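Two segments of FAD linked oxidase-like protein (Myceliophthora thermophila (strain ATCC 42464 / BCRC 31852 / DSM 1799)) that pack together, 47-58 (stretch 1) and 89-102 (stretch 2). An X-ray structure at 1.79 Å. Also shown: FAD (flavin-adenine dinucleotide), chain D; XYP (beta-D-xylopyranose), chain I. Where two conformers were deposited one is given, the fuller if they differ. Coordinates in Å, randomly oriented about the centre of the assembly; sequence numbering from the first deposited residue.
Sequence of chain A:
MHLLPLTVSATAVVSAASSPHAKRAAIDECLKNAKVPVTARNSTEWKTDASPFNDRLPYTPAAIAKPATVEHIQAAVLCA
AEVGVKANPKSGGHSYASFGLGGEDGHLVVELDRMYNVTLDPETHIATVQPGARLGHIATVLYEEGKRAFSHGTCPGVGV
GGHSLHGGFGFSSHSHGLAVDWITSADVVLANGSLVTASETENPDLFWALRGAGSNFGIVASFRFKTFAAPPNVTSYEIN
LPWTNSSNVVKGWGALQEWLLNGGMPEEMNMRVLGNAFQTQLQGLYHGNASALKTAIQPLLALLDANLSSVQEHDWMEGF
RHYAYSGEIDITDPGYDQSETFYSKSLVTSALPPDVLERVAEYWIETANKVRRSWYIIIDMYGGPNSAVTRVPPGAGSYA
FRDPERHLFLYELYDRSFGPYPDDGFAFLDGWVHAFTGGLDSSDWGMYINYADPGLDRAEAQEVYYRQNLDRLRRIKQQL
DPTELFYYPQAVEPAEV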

# COMPACT_ATOMS: atom_id res chain seq x y z
N LYS A 47 2.68 -19.37 -15.83
CA LYS A 47 3.88 -18.64 -15.45
C LYS A 47 3.54 -17.19 -15.15
O LYS A 47 3.89 -16.66 -14.11
CB LYS A 47 4.93 -18.75 -16.57
CG LYS A 47 6.25 -18.05 -16.29
CD LYS A 47 7.16 -18.89 -15.41
CE LYS A 47 8.45 -18.13 -15.09
NZ LYS A 47 9.23 -18.78 -14.00
N THR A 48 2.80 -16.56 -16.06
CA THR A 48 2.40 -15.18 -15.90
C THR A 48 1.52 -14.99 -14.68
O THR A 48 1.81 -14.16 -13.82
CB THR A 48 1.63 -14.70 -17.14
OG1 THR A 48 2.49 -14.80 -18.27
CG2 THR A 48 1.15 -13.27 -16.99
N ASP A 49 0.45 -15.78 -14.60
CA ASP A 49 -0.51 -15.62 -13.50
C ASP A 49 0.08 -15.95 -12.13
O ASP A 49 -0.27 -15.32 -11.13
CB ASP A 49 -1.76 -16.47 -13.76
CG ASP A 49 -2.68 -15.85 -14.80
OD1 ASP A 49 -2.52 -14.65 -15.11
OD2 ASP A 49 -3.58 -16.55 -15.31
N ALA A 50 0.98 -16.93 -12.08
CA ALA A 50 1.62 -17.32 -10.83
C ALA A 50 2.82 -16.45 -10.40
O ALA A 50 3.30 -16.58 -9.27
CB ALA A 50 2.06 -18.78 -10.92
N SER A 51 3.32 -15.58 -11.27
CA SER A 51 4.61 -14.92 -11.03
C SER A 51 4.49 -13.74 -10.07
O SER A 51 3.65 -12.87 -10.27
CB SER A 51 5.25 -14.46 -12.34
OG SER A 51 4.31 -13.74 -13.13
N PRO A 52 5.35 -13.70 -9.03
CA PRO A 52 5.30 -12.70 -7.98
C PRO A 52 5.76 -11.35 -8.52
O PRO A 52 6.36 -11.30 -9.58
CB PRO A 52 6.32 -13.21 -6.97
CG PRO A 52 7.35 -13.87 -7.81
CD PRO A 52 6.56 -14.54 -8.90
N PHE A 53 5.47 -10.28 -7.81
CA PHE A 53 6.16 -9.03 -8.07
C PHE A 53 7.58 -9.16 -7.51
O PHE A 53 8.56 -8.74 -8.14
CB PHE A 53 5.48 -7.84 -7.41
CG PHE A 53 6.32 -6.62 -7.48
CD1 PHE A 53 6.53 -5.99 -8.70
CD2 PHE A 53 6.97 -6.14 -6.36
CE1 PHE A 53 7.35 -4.88 -8.79
CE2 PHE A 53 7.79 -5.02 -6.44
CZ PHE A 53 7.98 -4.39 -7.66
N ASN A 54 7.68 -9.74 -6.33
CA ASN A 54 8.97 -9.96 -5.71
C ASN A 54 9.51 -11.31 -6.13
O ASN A 54 9.08 -12.34 -5.61
CB ASN A 54 8.88 -9.88 -4.18
CG ASN A 54 10.25 -9.80 -3.51
OD1 ASN A 54 11.30 -10.05 -4.12
ND2 ASN A 54 10.24 -9.45 -2.24
N ASP A 55 10.47 -11.31 -7.05
CA ASP A 55 11.08 -12.54 -7.54
C ASP A 55 11.83 -13.33 -6.49
O ASP A 55 12.20 -14.47 -6.73
CB ASP A 55 12.04 -12.25 -8.69
CG ASP A 55 11.33 -11.94 -9.97
OD1 ASP A 55 10.35 -12.64 -10.28
OD2 ASP A 55 11.75 -10.98 -10.65
N ARG A 56 12.07 -12.72 -5.34
CA ARG A 56 12.66 -13.45 -4.22
C ARG A 56 11.69 -14.48 -3.65
O ARG A 56 12.12 -15.43 -3.00
CB ARG A 56 13.05 -12.49 -3.11
CG ARG A 56 13.94 -13.09 -2.04
CD ARG A 56 14.37 -12.01 -1.04
NE ARG A 56 13.29 -11.47 -0.24
CZ ARG A 56 12.73 -12.11 0.79
NH1 ARG A 56 13.10 -13.34 1.13
NH2 ARG A 56 11.76 -11.52 1.48
N LEU A 57 10.39 -14.28 -3.89
CA LEU A 57 9.33 -15.02 -3.23
C LEU A 57 8.27 -15.61 -4.18
O LEU A 57 7.08 -15.27 -4.09
CB LEU A 57 8.67 -14.12 -2.19
CG LEU A 57 9.56 -13.69 -1.02
CD1 LEU A 57 8.80 -12.68 -0.17
CD2 LEU A 57 10.06 -14.89 -0.19
N PRO A 58 8.70 -16.51 -5.08
CA PRO A 58 7.75 -17.22 -5.87
C PRO A 58 7.07 -18.26 -5.01
O PRO A 58 7.70 -18.82 -4.10
CB PRO A 58 8.62 -17.89 -6.92
CG PRO A 58 9.89 -18.19 -6.19
CD PRO A 58 10.08 -17.02 -5.27
N PRO A 89 -7.26 -13.90 -2.89
CA PRO A 89 -7.36 -13.09 -4.08
C PRO A 89 -6.03 -12.46 -4.44
O PRO A 89 -5.25 -12.11 -3.56
CB PRO A 89 -8.35 -12.00 -3.67
CG PRO A 89 -8.16 -11.87 -2.22
CD PRO A 89 -7.80 -13.22 -1.71
N LYS A 90 -5.78 -12.35 -5.74
CA LYS A 90 -4.63 -11.64 -6.28
C LYS A 90 -5.16 -10.59 -7.23
O LYS A 90 -5.82 -10.92 -8.25
CB LYS A 90 -3.70 -12.59 -7.01
CG LYS A 90 -2.39 -11.97 -7.47
CD LYS A 90 -1.53 -13.05 -8.12
CE LYS A 90 -0.47 -12.45 -9.00
NZ LYS A 90 -0.60 -12.93 -10.37
N SER A 91 -4.94 -9.34 -6.88
CA SER A 91 -5.42 -8.23 -7.70
C SER A 91 -4.28 -7.75 -8.61
O SER A 91 -4.19 -8.18 -9.75
CB SER A 91 -5.99 -7.12 -6.81
OG SER A 91 -6.32 -5.97 -7.56
N GLY A 92 -3.38 -6.91 -8.10
CA GLY A 92 -2.24 -6.45 -8.88
C GLY A 92 -0.99 -7.30 -8.71
O GLY A 92 -0.03 -7.18 -9.48
N GLY A 93 -1.01 -8.17 -7.71
CA GLY A 93 0.12 -9.04 -7.39
C GLY A 93 1.33 -8.36 -6.83
O GLY A 93 2.40 -8.96 -6.83
N HIS A 94 1.18 -7.12 -6.34
CA HIS A 94 2.32 -6.37 -5.78
C HIS A 94 2.72 -6.65 -4.34
O HIS A 94 3.67 -6.05 -3.86
CB HIS A 94 2.13 -4.85 -5.99
CG HIS A 94 2.67 -4.39 -7.29
ND1 HIS A 94 3.91 -3.77 -7.42
CD2 HIS A 94 2.16 -4.51 -8.54
CE1 HIS A 94 4.12 -3.55 -8.71
NE2 HIS A 94 3.08 -3.99 -9.40
N SER A 95 2.04 -7.55 -3.65
CA SER A 95 2.46 -7.86 -2.28
C SER A 95 3.97 -8.08 -2.22
O SER A 95 4.51 -8.93 -2.90
CB SER A 95 1.79 -9.12 -1.76
OG SER A 95 2.38 -9.47 -0.52
N TYR A 96 4.65 -7.36 -1.33
CA TYR A 96 6.09 -7.54 -1.18
C TYR A 96 6.45 -8.93 -0.60
O TYR A 96 7.61 -9.36 -0.64
CB TYR A 96 6.64 -6.45 -0.27
CG TYR A 96 6.70 -5.05 -0.89
CD1 TYR A 96 6.19 -4.76 -2.16
CD2 TYR A 96 7.29 -4.03 -0.18
CE1 TYR A 96 6.27 -3.47 -2.68
CE2 TYR A 96 7.38 -2.75 -0.70
CZ TYR A 96 6.87 -2.47 -1.94
OH TYR A 96 6.96 -1.21 -2.46
N ALA A 97 5.45 -9.61 -0.04
CA ALA A 97 5.63 -10.93 0.55
C ALA A 97 4.93 -12.00 -0.29
O ALA A 97 4.83 -13.17 0.10
CB ALA A 97 5.06 -10.93 1.95
N SER A 98 4.43 -11.58 -1.45
CA SER A 98 3.68 -12.47 -2.35
C SER A 98 2.46 -13.08 -1.68
O SER A 98 2.09 -14.23 -1.99
CB SER A 98 4.59 -13.57 -2.93
OG SER A 98 5.68 -13.04 -3.66
N PHE A 99 1.83 -12.32 -0.79
CA PHE A 99 0.62 -12.80 -0.12
C PHE A 99 -0.59 -13.04 -1.02
O PHE A 99 -1.48 -13.81 -0.65
CB PHE A 99 0.26 -11.90 1.05
CG PHE A 99 1.23 -11.94 2.22
CD1 PHE A 99 2.03 -13.07 2.49
CD2 PHE A 99 1.28 -10.86 3.08
CE1 PHE A 99 2.88 -13.08 3.59
CE2 PHE A 99 2.11 -10.88 4.18
CZ PHE A 99 2.91 -11.98 4.43
N GLY A 100 -0.63 -12.40 -2.20
CA GLY A 100 -1.68 -12.66 -3.19
C GLY A 100 -1.56 -14.05 -3.78
O GLY A 100 -2.53 -14.59 -4.27
N LEU A 101 -0.36 -14.64 -3.72
CA LEU A 101 -0.18 -16.05 -4.06
C LEU A 101 -0.43 -16.99 -2.88
O LEU A 101 -0.45 -18.19 -3.07
CB LEU A 101 1.23 -16.28 -4.58
CG LEU A 101 1.61 -15.54 -5.86
CD1 LEU A 101 3.09 -15.78 -6.12
CD2 LEU A 101 0.77 -16.00 -7.04
N GLY A 102 -0.62 -16.41 -1.70
CA GLY A 102 -0.91 -17.14 -0.48
C GLY A 102 0.24 -17.11 0.50
O GLY A 102 0.10 -17.59 1.62
PA FAD D . -1.80 -8.36 -4.26
O1A FAD D . -2.67 -8.83 -5.40
O2A FAD D . -0.49 -9.06 -4.08
O5B FAD D . -2.65 -8.29 -2.93
C5B FAD D . -2.12 -7.84 -1.68
C4B FAD D . -2.97 -8.38 -0.55
O4B FAD D . -4.31 -7.90 -0.70
C3B FAD D . -3.06 -9.89 -0.54
O3B FAD D . -3.22 -10.34 0.78
C2B FAD D . -4.33 -10.17 -1.31
O2B FAD D . -4.89 -11.45 -1.05
C1B FAD D . -5.19 -9.01 -0.88
N9A FAD D . -6.20 -8.72 -1.90
C8A FAD D . -6.02 -8.43 -3.18
N7A FAD D . -7.21 -8.23 -3.80
C5A FAD D . -8.14 -8.39 -2.86
C6A FAD D . -9.60 -8.36 -2.85
N6A FAD D . -10.21 -8.06 -4.01
N1A FAD D . -10.22 -8.63 -1.68
C2A FAD D . -9.57 -8.91 -0.55
N3A FAD D . -8.20 -8.95 -0.49
C4A FAD D . -7.48 -8.71 -1.62
N1 FAD D . 1.82 1.34 -1.54
C2 FAD D . 1.50 2.60 -1.12
O2 FAD D . 0.82 2.74 -0.06
N3 FAD D . 1.87 3.69 -1.83
C4 FAD D . 2.56 3.60 -3.00
O4 FAD D . 2.91 4.61 -3.67
C4X FAD D . 2.94 2.27 -3.51
N5 FAD D . 3.64 2.09 -4.67
C5X FAD D . 3.97 0.83 -5.16
C6 FAD D . 4.66 0.65 -6.37
C7 FAD D . 4.99 -0.64 -6.80
C7M FAD D . 5.75 -0.79 -8.10
C8 FAD D . 4.56 -1.85 -6.02
C8M FAD D . 4.83 -3.27 -6.51
C9 FAD D . 3.86 -1.65 -4.84
C9A FAD D . 3.56 -0.36 -4.36
N10 FAD D . 2.87 -0.13 -3.14
C10 FAD D . 2.53 1.14 -2.68
C1' FAD D . 2.44 -1.24 -2.29
C2' FAD D . 1.05 -1.68 -2.59
O2' FAD D . 0.16 -0.74 -1.99
C3' FAD D . 0.87 -3.02 -1.90
O3' FAD D . 1.85 -3.97 -2.36
C4' FAD D . -0.54 -3.54 -2.20
O4' FAD D . -0.98 -4.34 -1.10
C5' FAD D . -0.52 -4.32 -3.50
O5' FAD D . -1.86 -4.49 -3.97
P FAD D . -2.09 -5.55 -5.11
O1P FAD D . -3.55 -5.76 -5.36
O2P FAD D . -1.24 -5.23 -6.29
O3P FAD D . -1.36 -6.83 -4.49
O1 XYP I . 11.34 -14.19 3.16
C1 XYP I . 11.67 -13.91 4.50
C2 XYP I . 12.86 -14.78 4.91
C3 XYP I . 13.25 -14.43 6.32
C4 XYP I . 13.60 -12.95 6.37
C5 XYP I . 12.43 -12.13 5.87
O2 XYP I . 12.54 -16.19 4.82
O3 XYP I . 14.40 -15.17 6.73
O4 XYP I . 13.93 -12.63 7.71
O5 XYP I . 12.05 -12.54 4.56
O HOH W 1 5.22 -10.68 -4.92
O HOH W 2 10.03 -9.40 0.98

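Most of the polar contact between these two stretches is made by side chains of one reaching the backbone carbonyls of the other. The carbonyl of Asp49 receives the amine of Lys90, with NZ of Lys90 2.5 Å from O of Asp49. A lysine suits this place because its long chain, t at chi1 through chi3, spans the gap from a buried strand and delivers a strong donor. The next carbonyl, that of Ala50, has a methyl group against it: CD1 of Leu101 lies 3.3 Å from O of Ala50 and also packs on the ring of Pro52. Ser51 turns back on its own stretch, its OG donating to O of Thr48 at 2.6 Å.

Ser98 is central to the polar network. Its CB points toward stretch 1, and its OG donates to O of Leu57 at 2.7 Å. The same oxygen accepts from water 1, 2.7 Å from OG of Ser98, so a small hydroxyl serves as donor and acceptor at once. Water 1 also donates to O of Ser95 and accepts from N of Asn54, at 2.8 and 3.0 Å from the water oxygen, joining the two backbones.

Asn54 uses both ends of its amide. ND2 of Asn54 donates to O of Tyr96 at 3.1 Å with a nearly straight angle of 165°, while OD1 of Asn54 accepts from N of Arg56 at 3.0 Å, within the type I turn from Asn54 to Leu57. The carbonyl of Tyr96 is doubly satisfied, since water 2 donates to it and accepts from NH2 of Arg56; that guanidinium also binds O1 of the xylose. In stretch 2, OG of Ser95 accepts from N of Ala97 and N of Phe99, at 3.1 and 2.9 Å, fastening the turn from Ser95 to Ser98.

The largest single patch belongs to Phe53, whose ring forms an offset stack with that of His94: centroids 4.3 Å apart, planes inclined at 28°. An aromatic residue suits this position because His94 is bonded covalently to the flavin, ND1 of His94 to C8M of FAD at 1.4 Å, and the phenyl face covers both the imidazole and C8M. On the backbone, N of Phe53 makes a weak bond to O of Gly93 (3.5 Å, 130°). Gly93 has positive phi, which favours glycine, and a CB there would clash with CE of Lys90.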